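Uncharacterized protein PSPTO_0244 (Pseudomonas syringae pv. tomato, PDB 3MYX) is of unknown function but has two cupin-type beta-barrels and may be related to (S)-ureidoglycine aminohydrolase. Local coordinates at residues A[59-64]-A[98-103]; A[63-68]-A[113-118]. All coordinates share one frame; numbering follows the deposited sequence.

Contact 1: residues A[59-64]-A[98-103]. With EDO (1,2-ethanediol), chain D.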
loop_
_atom_site.group_PDB
_atom_site.type_symbol
_atom_site.label_atom_id
_atom_site.label_comp_id
_atom_site.label_asym_id
_atom_site.label_seq_id
_atom_site.Cartn_x
_atom_site.Cartn_y
_atom_site.Cartn_z
ATOM N N SER A 59 -8.529 20.673 -1.369
ATOM C CA SER A 59 -9.217 20.473 -0.105
ATOM C C SER A 59 -10.458 19.615 -0.352
ATOM O O SER A 59 -11.196 19.822 -1.327
ATOM C CB SER A 59 -9.613 21.822 0.500
ATOM O OG SER A 59 -8.477 22.584 0.908
ATOM N N VAL A 60 -10.683 18.652 0.532
ATOM C CA VAL A 60 -11.811 17.742 0.452
ATOM C C VAL A 60 -12.591 17.837 1.761
ATOM O O VAL A 60 -12.013 17.681 2.840
ATOM C CB VAL A 60 -11.315 16.301 0.238
ATOM C CG1 VAL A 60 -12.497 15.349 -0.023
ATOM C CG2 VAL A 60 -10.301 16.244 -0.907
ATOM N N GLU A 61 -13.896 18.105 1.689
ATOM C CA GLU A 61 -14.681 18.289 2.910
ATOM C C GLU A 61 -14.849 16.991 3.704
ATOM O O GLU A 61 -14.789 17.019 4.923
ATOM C CB GLU A 61 -16.041 18.926 2.598
ATOM C CG GLU A 61 -16.988 19.078 3.798
ATOM C CD GLU A 61 -16.338 19.698 5.025
ATOM O OE1 GLU A 61 -15.420 20.532 4.856
ATOM O OE2 GLU A 61 -16.753 19.342 6.155
ATOM N N ALA A 62 -15.051 15.863 3.015
ATOM C CA ALA A 62 -15.200 14.556 3.672
ATOM C C ALA A 62 -14.581 13.527 2.748
ATOM O O ALA A 62 -15.170 13.152 1.743
ATOM C CB ALA A 62 -16.668 14.249 3.939
ATOM N N TYR A 63 -13.384 13.049 3.077
ATOM C CA TYR A 63 -12.673 12.186 2.153
ATOM C C TYR A 63 -13.505 10.930 1.900
ATOM O O TYR A 63 -14.019 10.337 2.843
ATOM C CB TYR A 63 -11.266 11.837 2.682
ATOM C CG TYR A 63 -10.342 11.489 1.548
ATOM C CD1 TYR A 63 -9.811 12.487 0.730
ATOM C CD2 TYR A 63 -10.061 10.167 1.227
ATOM C CE1 TYR A 63 -9.016 12.169 -0.359
ATOM C CE2 TYR A 63 -9.267 9.848 0.117
ATOM C CZ TYR A 63 -8.741 10.857 -0.667
ATOM O OH TYR A 63 -7.960 10.606 -1.770
ATOM N N PRO A 64 -13.671 10.529 0.631
ATOM C CA PRO A 64 -14.697 9.532 0.329
ATOM C C PRO A 64 -14.262 8.090 0.572
ATOM O O PRO A 64 -15.100 7.193 0.539
ATOM C CB PRO A 64 -14.950 9.747 -1.155
ATOM C CG PRO A 64 -13.660 10.279 -1.671
ATOM C CD PRO A 64 -13.184 11.182 -0.595
ATOM N N GLY A 98 -14.032 9.943 5.629
ATOM C CA GLY A 98 -14.763 11.059 6.223
ATOM C C GLY A 98 -13.907 12.221 6.666
ATOM O O GLY A 98 -14.440 13.237 7.116
ATOM N N THR A 99 -12.588 12.098 6.551
ATOM C CA THR A 99 -11.682 13.143 7.016
ATOM C C THR A 99 -11.835 14.430 6.202
ATOM O O THR A 99 -11.840 14.396 4.978
ATOM C CB THR A 99 -10.209 12.671 6.923
ATOM O OG1 THR A 99 -10.056 11.398 7.550
ATOM C CG2 THR A 99 -9.277 13.640 7.611
ATOM N N GLN A 100 -11.952 15.563 6.900
ATOM C CA GLN A 100 -11.821 16.860 6.247
ATOM C C GLN A 100 -10.331 17.095 6.065
ATOM O O GLN A 100 -9.582 17.175 7.039
ATOM C CB GLN A 100 -12.438 17.962 7.078
ATOM C CG GLN A 100 -12.456 19.290 6.371
ATOM C CD GLN A 100 -12.800 20.419 7.307
ATOM O OE1 GLN A 100 -12.003 20.785 8.163
ATOM N NE2 GLN A 100 -13.977 20.987 7.128
ATOM N N VAL A 101 -9.868 17.134 4.822
ATOM C CA VAL A 101 -8.427 17.100 4.586
ATOM C C VAL A 101 -8.029 17.982 3.417
ATOM O O VAL A 101 -8.708 18.017 2.379
ATOM C CB VAL A 101 -7.925 15.639 4.382
ATOM C CG1 VAL A 101 -8.560 15.004 3.151
ATOM C CG2 VAL A 101 -6.398 15.582 4.315
ATOM N N ARG A 102 -6.912 18.670 3.596
ATOM C CA ARG A 102 -6.249 19.378 2.514
ATOM C C ARG A 102 -4.988 18.600 2.181
ATOM O O ARG A 102 -4.201 18.247 3.074
ATOM C CB ARG A 102 -5.930 20.826 2.898
ATOM C CG ARG A 102 -5.227 21.625 1.812
ATOM C CD ARG A 102 -5.184 23.069 2.249
ATOM N NE ARG A 102 -4.482 23.965 1.337
ATOM C CZ ARG A 102 -5.010 24.520 0.246
ATOM N NH1 ARG A 102 -6.254 24.255 -0.141
ATOM N NH2 ARG A 102 -4.270 25.332 -0.481
ATOM N N ILE A 103 -4.831 18.302 0.895
ATOM C CA ILE A 103 -3.709 17.552 0.361
ATOM C C ILE A 103 -2.893 18.532 -0.461
ATOM O O ILE A 103 -3.338 18.976 -1.507
ATOM C CB ILE A 103 -4.214 16.375 -0.508
ATOM C CG1 ILE A 103 -5.171 15.478 0.308
ATOM C CG2 ILE A 103 -3.045 15.584 -1.105
ATOM C CD1 ILE A 103 -5.854 14.352 -0.467
HETATM C C1 EDO D . -8.404 21.387 6.994
HETATM O O1 EDO D . -9.418 21.051 7.938
HETATM C C2 EDO D . -8.886 21.060 5.597
HETATM O O2 EDO D . -10.051 21.851 5.268
HETATM O O HOH W 1 -15.496 15.774 7.444
#
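The ring of Tyr63 passes obliquely beside Val101, its CD1 3.7 Å from Val101 CG1, and a little further on its CE1 reaches Ile103 CD1, the Ile103 side chain crossing it at about a right angle. The two segments form an antiparallel pair in the cupin (jelly-roll) beta-barrel, strand 57-60 at the edge of a four-stranded sheet against strand 101-105. In Tyr63, chi1 of -155° sets CG anti to the backbone N, and the ring beyond it is also touched by Pro32, Phe33 and Ile95; its hydroxyl bonds Glu67. Val60 and Val101 make the hydrogen-bonded pair, with N-to-O bonds in both directions, and their side chains share the face that Tyr63 lines. Beyond Val60 the strand pairing gives way to loop, yet the backbones stay joined: Tyr63 N donates to Thr99 O from above the carbonyl plane, and Gly98 N donates to Tyr63 O at 2.8 Å. A water gives its protons to Glu61 O and Gly98 O, bridging the two loops.

The outward face is polar. Gln100 NE2 donates to the syn lone pair of Glu61 OE1 at 2.7 Å, with a weak second bond to OE2, and the amide and carboxylate planes stand 77° apart. The oxygen of the same amide, Gln100 OE1, accepts a hydrogen bond from O1 of a 1,2-ethanediol that is probably from the crystallisation liquor. Arg102 runs extended from CG to NE across exposed Ser59, and Arg102 NH1 gives a hydrogen bond of 3.0 Å to Ser59 OG, which lies in the guanidinium plane.

Contact 2: residues A[63-68]-A[113-118]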
loop_
_atom_site.group_PDB
_atom_site.type_symbol
_atom_site.label_atom_id
_atom_site.label_comp_id
_atom_site.label_asym_id
_atom_site.label_seq_id
_atom_site.Cartn_x
_atom_site.Cartn_y
_atom_site.Cartn_z
ATOM N N TYR A 63 -13.384 13.049 3.077
ATOM C CA TYR A 63 -12.673 12.186 2.153
ATOM C C TYR A 63 -13.505 10.930 1.900
ATOM O O TYR A 63 -14.019 10.337 2.843
ATOM C CB TYR A 63 -11.266 11.837 2.682
ATOM C CG TYR A 63 -10.342 11.489 1.548
ATOM C CD1 TYR A 63 -9.811 12.487 0.730
ATOM C CD2 TYR A 63 -10.061 10.167 1.227
ATOM C CE1 TYR A 63 -9.016 12.169 -0.359
ATOM C CE2 TYR A 63 -9.267 9.848 0.117
ATOM C CZ TYR A 63 -8.741 10.857 -0.667
ATOM O OH TYR A 63 -7.960 10.606 -1.770
ATOM N N PRO A 64 -13.671 10.529 0.631
ATOM C CA PRO A 64 -14.697 9.532 0.329
ATOM C C PRO A 64 -14.262 8.090 0.572
ATOM O O PRO A 64 -15.100 7.193 0.539
ATOM C CB PRO A 64 -14.950 9.747 -1.155
ATOM C CG PRO A 64 -13.660 10.279 -1.671
ATOM C CD PRO A 64 -13.184 11.182 -0.595
ATOM N N TYR A 65 -12.963 7.878 0.761
ATOM C CA TYR A 65 -12.378 6.559 0.876
ATOM C C TYR A 65 -11.556 6.480 2.155
ATOM O O TYR A 65 -11.208 7.501 2.737
ATOM C CB TYR A 65 -11.428 6.314 -0.295
ATOM C CG TYR A 65 -11.934 6.677 -1.684
ATOM C CD1 TYR A 65 -13.258 6.460 -2.061
ATOM C CD2 TYR A 65 -11.064 7.182 -2.641
ATOM C CE1 TYR A 65 -13.707 6.771 -3.341
ATOM C CE2 TYR A 65 -11.507 7.483 -3.911
ATOM C CZ TYR A 65 -12.816 7.256 -4.260
ATOM O OH TYR A 65 -13.226 7.573 -5.527
ATOM N N THR A 66 -11.187 5.267 2.558
ATOM C CA THR A 66 -10.009 5.092 3.416
ATOM C C THR A 66 -8.843 4.932 2.461
ATOM O O THR A 66 -8.875 4.075 1.611
ATOM C CB THR A 66 -10.110 3.869 4.314
ATOM O OG1 THR A 66 -11.314 3.967 5.085
ATOM C CG2 THR A 66 -8.898 3.769 5.222
ATOM N N GLU A 67 -7.817 5.760 2.586
ATOM C CA GLU A 67 -6.725 5.755 1.602
ATOM C C GLU A 67 -5.350 5.906 2.247
ATOM O O GLU A 67 -5.110 6.810 3.037
ATOM C CB GLU A 67 -6.955 6.820 0.521
ATOM C CG GLU A 67 -5.941 6.750 -0.621
ATOM C CD GLU A 67 -6.345 7.539 -1.873
ATOM O OE1 GLU A 67 -7.518 7.979 -2.015
ATOM O OE2 GLU A 67 -5.466 7.642 -2.755
HETATM N N MSE A 68 -4.461 4.986 1.885
HETATM C CA MSE A 68 -3.064 5.007 2.301
HETATM C C MSE A 68 -2.228 5.568 1.184
HETATM O O MSE A 68 -2.397 5.185 0.018
HETATM C CB MSE A 68 -2.570 3.598 2.582
HETATM C CG MSE A 68 -1.096 3.554 2.933
HETATM SE SE MSE A 68 -0.578 1.735 3.001
HETATM C CE MSE A 68 1.094 1.928 3.906
ATOM N N PHE A 113 -0.791 4.480 -3.861
ATOM C CA PHE A 113 -1.942 4.439 -2.979
ATOM C C PHE A 113 -2.600 3.074 -2.951
ATOM O O PHE A 113 -2.517 2.289 -3.912
ATOM C CB PHE A 113 -2.991 5.499 -3.384
ATOM C CG PHE A 113 -3.810 5.126 -4.606
ATOM C CD1 PHE A 113 -4.974 4.377 -4.498
ATOM C CD2 PHE A 113 -3.416 5.518 -5.881
ATOM C CE1 PHE A 113 -5.711 4.006 -5.617
ATOM C CE2 PHE A 113 -4.171 5.153 -7.009
ATOM C CZ PHE A 113 -5.315 4.387 -6.869
ATOM N N CYS A 114 -3.274 2.811 -1.832
ATOM C CA CYS A 114 -4.288 1.761 -1.725
ATOM C C CYS A 114 -5.487 2.387 -1.037
ATOM O O CYS A 114 -5.351 3.018 0.011
ATOM C CB CYS A 114 -3.754 0.583 -0.920
ATOM S SG CYS A 114 -4.960 -0.769 -0.761
ATOM N N ALA A 115 -6.666 2.241 -1.648
ATOM C CA ALA A 115 -7.891 2.818 -1.123
ATOM C C ALA A 115 -8.968 1.770 -0.998
ATOM O O ALA A 115 -9.132 0.942 -1.893
ATOM C CB ALA A 115 -8.381 3.938 -2.048
ATOM N N SER A 116 -9.727 1.852 0.090
ATOM C CA SER A 116 -11.012 1.177 0.181
ATOM C C SER A 116 -12.061 2.191 -0.237
ATOM O O SER A 116 -12.338 3.149 0.482
ATOM C CB SER A 116 -11.287 0.709 1.596
ATOM O OG SER A 116 -12.592 0.155 1.707
ATOM N N THR A 117 -12.644 1.980 -1.415
ATOM C CA THR A 117 -13.635 2.900 -1.933
ATOM C C THR A 117 -15.059 2.553 -1.501
ATOM O O THR A 117 -15.950 3.374 -1.649
ATOM C CB THR A 117 -13.540 3.109 -3.471
ATOM O OG1 THR A 117 -13.981 1.935 -4.160
ATOM C CG2 THR A 117 -12.123 3.504 -3.918
ATOM N N GLN A 118 -15.255 1.348 -0.954
ATOM C CA GLN A 118 -16.542 0.930 -0.382
ATOM C C GLN A 118 -16.453 0.970 1.140
ATOM O O GLN A 118 -15.486 0.487 1.715
ATOM C CB GLN A 118 -16.859 -0.504 -0.824
ATOM C CG GLN A 118 -18.180 -1.052 -0.248
ATOM C CD GLN A 118 -19.375 -0.229 -0.653
ATOM O OE1 GLN A 118 -19.612 -0.020 -1.849
ATOM N NE2 GLN A 118 -20.157 0.237 0.331
HETATM O O HOH W 2 -13.530 2.595 3.620
#
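Tyr65 meets strand 109-116 from its first side-chain atom onward: its CB sits 3.4 Å from Ser116 O and also approaches the methyl of Ala115. This is an antiparallel strand pair of the cupin barrel, strand 66-71 against 109-116. A chi1 of -47° puts CG anti to the carbonyl carbon; from there the side chain runs beside Thr117, pointing the same way. CD1 touches Thr117 CA and CB, and Thr117 CG2 sits over the centre of the ring, 3.6 Å from its centroid, in a CH-pi contact. Pro64 CG covers the opposite face, sandwiching the ring between two aliphatic groups. At the tip, Tyr65 OH bonds Asp28.

Two hydrogen-bonded pairs, Thr66 with Ser116 and Met68 with Cys114, flank the non-hydrogen-bonded pair of Glu67 and Ala115. The bond from Met68 N to Cys114 O is nearly straight, 172° at the hydrogen, whereas the one from Thr66 N to Ser116 O is longer at 3.2 Å. Side chains of these two outer pairs share one face, where Thr66 OG1 is hydrogen-bonded to Asp162 and accepts a bond from a water.

Glu67 points to the other face. It extends beyond CG, its CG 4.0 Å from Ala115 CB, and the side chain crosses that of Phe113 at a slant, carboxylate and ring planes 54° apart, with Glu67 OE2 3.3 Å from Phe113 CB. Arg37 forms a salt bridge with that OE2 and also a cation-pi contact with Phe113, linking the acid and the ring. The buried carboxylate is therefore gripped at both oxygens, for Tyr63 OH donates to Glu67 OE1 over 2.7 Å, arriving from above the carboxylate plane.

Both contacts join the same run of chain, 59-68, to later strands of one barrel, and their centres lie 11 Å apart on the same side of the chain's centre. Contact 1 is partly buried, at the edge of a four-stranded sheet, and its side-chain bonds are made by exposed groups; a water bridges two carbonyls across it. Contact 2 is buried in the larger sheet: its charged group is a buried carboxylate held by an arginine and a tyrosine, where contact 1 pairs exposed side chains, and ring packing adds to the backbone bonds. Tyr63 is shared by the two sets of residues, at the turn where the chain passes from one sheet to the other.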